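PDB 6DGB: IS607 family transposase IS1535 from Mycobacterium tuberculosis, which acts in transposition as an IS607-like serine recombinase, the chains here being its C-terminal catalytic domain, and probably binds DNA and exchanges strands. Local coordinates for the interface of chains A and B. Sequence-based numbering; all coordinates share one arbitrary frame. Chains: chain A/B, IS607 family transposase IS1535.

Two patches of one two-fold symmetric interface show how a dimer can be held by unlike surfaces. Contact 1 and contact 2 lie about 28 Å apart, measured between the centres of their C-alpha atoms, and they share no residue. Helix 78-86 connects them: A:Phe76 of contact 2 stands just before it, A:Ala84 of contact 1 lies near its far end, and A:Ala87 and A:Gln88 in the loop that follows. Contact 1 mixes backbone-directed hydrogen bonds, water and a few apolar contacts; contact 2 is apolar and built mainly on helix 104-120. Together they would fix how the two catalytic domains are set against each other.

Contact 1: the interface of chains A and B. Residues chain A 60, 84, 87-88, 90; chain B 60, 84, 87-88, 90.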
# COMPACT_ATOMS: atom_id res chain seq x y z
N PRO A 60 2.01 8.70 -18.16
CA PRO A 60 1.63 10.07 -17.73
C PRO A 60 0.37 10.62 -18.39
O PRO A 60 -0.15 11.64 -17.92
CB PRO A 60 2.85 10.92 -18.11
CG PRO A 60 3.93 9.93 -18.41
CD PRO A 60 3.27 8.71 -18.92
N ALA A 84 1.74 11.12 -4.85
CA ALA A 84 2.72 11.01 -5.94
C ALA A 84 2.13 11.53 -7.28
O ALA A 84 2.80 12.29 -7.97
CB ALA A 84 3.16 9.56 -6.09
N ALA A 87 1.53 15.51 -7.72
CA ALA A 87 2.77 16.17 -8.19
C ALA A 87 2.90 16.24 -9.76
O ALA A 87 3.61 17.11 -10.28
CB ALA A 87 3.99 15.48 -7.59
N GLN A 88 2.19 15.34 -10.48
CA GLN A 88 2.21 15.29 -11.94
C GLN A 88 0.85 15.72 -12.54
O GLN A 88 0.62 15.50 -13.73
CB GLN A 88 2.64 13.90 -12.43
CG GLN A 88 3.32 13.97 -13.80
CD GLN A 88 3.55 12.65 -14.50
OE1 GLN A 88 3.10 11.58 -14.07
NE2 GLN A 88 4.28 12.72 -15.61
N ARG A 90 -2.10 14.53 -12.05
CA ARG A 90 -2.92 13.35 -12.31
C ARG A 90 -3.69 13.02 -11.02
O ARG A 90 -3.19 13.31 -9.92
CB ARG A 90 -2.04 12.17 -12.75
CG ARG A 90 -1.20 12.42 -14.01
CD ARG A 90 -0.14 11.37 -14.19
NE ARG A 90 -0.72 10.06 -14.46
CZ ARG A 90 -0.11 8.90 -14.24
NH1 ARG A 90 1.13 8.88 -13.76
NH2 ARG A 90 -0.73 7.75 -14.50
N PRO B 60 7.32 17.65 -6.51
CA PRO B 60 8.01 17.11 -7.71
C PRO B 60 9.52 17.30 -7.72
O PRO B 60 10.19 16.68 -8.55
CB PRO B 60 7.37 17.89 -8.86
CG PRO B 60 6.17 18.54 -8.29
CD PRO B 60 6.45 18.78 -6.86
N ALA B 84 4.13 5.07 -10.37
CA ALA B 84 3.58 6.42 -10.48
C ALA B 84 4.72 7.47 -10.59
O ALA B 84 4.63 8.36 -11.44
CB ALA B 84 2.69 6.70 -9.28
N ALA B 87 6.86 7.69 -14.02
CA ALA B 87 6.17 8.55 -15.00
C ALA B 87 6.58 10.07 -14.91
O ALA B 87 6.42 10.81 -15.88
CB ALA B 87 4.66 8.40 -14.88
N GLN B 88 7.10 10.51 -13.75
CA GLN B 88 7.54 11.88 -13.53
C GLN B 88 9.08 11.98 -13.38
O GLN B 88 9.59 13.01 -12.95
CB GLN B 88 6.82 12.50 -12.32
CG GLN B 88 6.71 14.03 -12.44
CD GLN B 88 6.25 14.76 -11.21
OE1 GLN B 88 6.11 14.21 -10.12
NE2 GLN B 88 6.01 16.06 -11.38
N ARG B 90 11.05 10.49 -11.31
CA ARG B 90 11.42 10.47 -9.90
C ARG B 90 11.55 9.00 -9.48
O ARG B 90 10.86 8.14 -10.05
CB ARG B 90 10.36 11.19 -9.04
CG ARG B 90 10.13 12.65 -9.41
CD ARG B 90 8.88 13.20 -8.77
NE ARG B 90 9.00 13.25 -7.30
CZ ARG B 90 7.97 13.25 -6.46
NH1 ARG B 90 6.72 13.21 -6.91
NH2 ARG B 90 8.18 13.28 -5.15
O HOH W 1 3.56 10.92 -11.46
O HOH W 2 5.13 11.77 -9.47
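A:Gln88 and B:Gln88 run past each other in opposite directions across the two-fold axis, in the loop that follows helix 78-86 of this serine recombinase catalytic domain of the resolvase family. The aliphatic parts meet alongside, CG of A:Gln88 lying 3.7 Å from CG of B:Gln88, and the two terminal amide planes are turned 28° apart. In each glutamine CG is anti to the backbone N (chi1 -153° in B:Gln88) and the chain stays extended beyond it, which carries the amide across to the partner's loop. There NE2 of B:Gln88 donates a hydrogen bond to the backbone O of A:Ala87 at 2.8 Å, a bent one that comes from above the carbonyl plane. The twin bond from A:Gln88, which is poorly ordered, is weak. The methyl of A:Ala87 faces the other end of the same amide, its CB 3.5 Å from OE1 of B:Gln88, and the ring atom CG of B:Pro60 lies 3.8 Å from that CB. Two waters, hydrogen-bonded to each other, bridge the chains: water 1 joins OE1 of A:Gln88 to the backbone O of B:Ala84, and water 2 makes the two-fold-related link from OE1 of B:Gln88, 2.7 Å away, to O of A:Ala84. A:Arg90 bends at chi3, bringing NH1 to a weak hydrogen bond with OE1 of A:Gln88, as B:Arg90 does with B:Gln88; CA of A:Pro60 lies above one face of the A:Arg90 guanidinium, toward its rim.

Contact 2: the interface of chains A and B. Residues chain A 76, 108, 111-112, 115; chain B 76, 107-108, 111-112, 115.
A:Met115 reaches across to B:Met108 from helix 104-120, which probably corresponds to the helix that mediates dimer contacts in serine recombinases of the resolvase family. Its CB meets the sulphur SD of B:Met108 at 3.5 Å, the two side chains sliding past each other in opposite directions. Further out, SD of A:Met115 settles 3.7 Å from CG of B:Met108 and as near to its CA. With CG of A:Met115 anti to its carbonyl carbon (chi1 -68°) and the rest of the chain extended, the methyl CE of A:Met115 is carried to within 3.7 Å of CZ of B:Phe76. The twin methyl, CE of B:Met115, touches A:Phe76 in the same way. The A:Phe76 and B:Phe76 side chains lie side by side, pointing the same way, with ring planes a little under 30° apart, and CD2 of A:Phe76 approaches CD2 of B:Phe76 to 3.6 Å. Between the methionines, A:Val111 and B:Val111 meet tip to tip through their CG1 methyls, 3.5 Å apart. Beyond them the leucines interlock: CD1 of A:Leu112 packs on CD2 of B:Leu112 at 3.6 Å, and A:Met108 crosses B:Leu112 at about a right angle, with its CG against that same CD2. The pairs that meet are apolar, with CB of B:Asp107 at the margin, and this hydrophobic core pairs the two copies of helix 104-120 and should hold the catalytic domains together as a dimer.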
# COMPACT_ATOMS: atom_id res chain seq x y z
N PHE A 76 -4.23 -0.87 0.83
CA PHE A 76 -3.33 0.05 1.56
C PHE A 76 -2.47 0.90 0.60
O PHE A 76 -2.07 0.43 -0.49
CB PHE A 76 -2.41 -0.69 2.58
CG PHE A 76 -3.11 -1.65 3.51
CD1 PHE A 76 -3.91 -1.18 4.55
CD2 PHE A 76 -3.01 -3.03 3.32
CE1 PHE A 76 -4.63 -2.08 5.36
CE2 PHE A 76 -3.71 -3.92 4.15
CZ PHE A 76 -4.52 -3.44 5.16
N MET A 108 -7.02 -10.90 4.25
CA MET A 108 -6.58 -11.13 5.63
C MET A 108 -5.63 -12.34 5.65
O MET A 108 -4.62 -12.34 6.35
CB MET A 108 -7.80 -11.38 6.53
CG MET A 108 -7.67 -10.85 7.95
SD MET A 108 -9.27 -10.39 8.72
CE MET A 108 -9.95 -12.02 9.13
N VAL A 111 -2.22 -11.50 3.66
CA VAL A 111 -1.43 -10.62 4.54
C VAL A 111 -0.72 -11.47 5.59
O VAL A 111 0.51 -11.39 5.71
CB VAL A 111 -2.30 -9.50 5.20
CG1 VAL A 111 -1.67 -8.96 6.48
CG2 VAL A 111 -2.56 -8.36 4.23
N LEU A 112 -1.49 -12.25 6.36
CA LEU A 112 -0.98 -13.11 7.40
C LEU A 112 -0.03 -14.16 6.86
O LEU A 112 0.96 -14.43 7.54
CB LEU A 112 -2.13 -13.77 8.17
CG LEU A 112 -2.74 -12.98 9.32
CD1 LEU A 112 -4.21 -13.36 9.51
CD2 LEU A 112 -1.93 -13.18 10.62
N MET A 115 3.35 -12.30 6.12
CA MET A 115 3.88 -11.84 7.39
C MET A 115 4.36 -13.02 8.24
O MET A 115 5.36 -12.87 8.93
CB MET A 115 2.84 -10.97 8.11
CG MET A 115 2.59 -9.61 7.40
SD MET A 115 1.74 -8.39 8.45
CE MET A 115 2.20 -6.88 7.65
N PHE B 76 3.10 -2.17 2.18
CA PHE B 76 2.39 -2.56 0.94
C PHE B 76 2.28 -1.40 -0.07
O PHE B 76 2.11 -0.24 0.34
CB PHE B 76 0.97 -3.16 1.20
CG PHE B 76 0.92 -4.27 2.23
CD1 PHE B 76 1.45 -5.53 1.94
CD2 PHE B 76 0.41 -4.03 3.50
CE1 PHE B 76 1.48 -6.53 2.92
CE2 PHE B 76 0.43 -5.04 4.47
CZ PHE B 76 0.96 -6.28 4.18
N ASP B 107 2.57 -4.43 13.05
CA ASP B 107 1.89 -4.08 11.81
C ASP B 107 0.84 -5.14 11.46
O ASP B 107 -0.16 -4.80 10.83
CB ASP B 107 2.90 -3.86 10.65
CG ASP B 107 3.56 -2.48 10.59
OD1 ASP B 107 3.38 -1.68 11.54
OD2 ASP B 107 4.26 -2.20 9.59
N MET B 108 1.05 -6.40 11.92
CA MET B 108 0.14 -7.54 11.73
C MET B 108 -1.13 -7.28 12.55
O MET B 108 -2.22 -7.58 12.08
CB MET B 108 0.84 -8.83 12.22
CG MET B 108 0.48 -10.09 11.44
SD MET B 108 1.75 -11.40 11.42
CE MET B 108 1.66 -12.02 13.11
N VAL B 111 -3.21 -4.18 11.03
CA VAL B 111 -3.88 -4.65 9.81
C VAL B 111 -5.10 -5.47 10.16
O VAL B 111 -6.19 -5.18 9.66
CB VAL B 111 -2.88 -5.44 8.94
CG1 VAL B 111 -3.58 -6.38 7.97
CG2 VAL B 111 -1.96 -4.48 8.20
N LEU B 112 -4.92 -6.51 10.99
CA LEU B 112 -5.99 -7.40 11.43
C LEU B 112 -7.07 -6.64 12.20
O LEU B 112 -8.23 -6.97 12.01
CB LEU B 112 -5.45 -8.55 12.26
CG LEU B 112 -4.95 -9.77 11.50
CD1 LEU B 112 -3.88 -10.49 12.30
CD2 LEU B 112 -6.08 -10.74 11.19
N MET B 115 -9.17 -4.75 9.49
CA MET B 115 -9.83 -5.76 8.68
C MET B 115 -10.93 -6.46 9.48
O MET B 115 -11.96 -6.78 8.91
CB MET B 115 -8.79 -6.73 8.11
CG MET B 115 -7.86 -6.08 7.05
SD MET B 115 -6.97 -7.33 6.08
CE MET B 115 -6.65 -6.42 4.59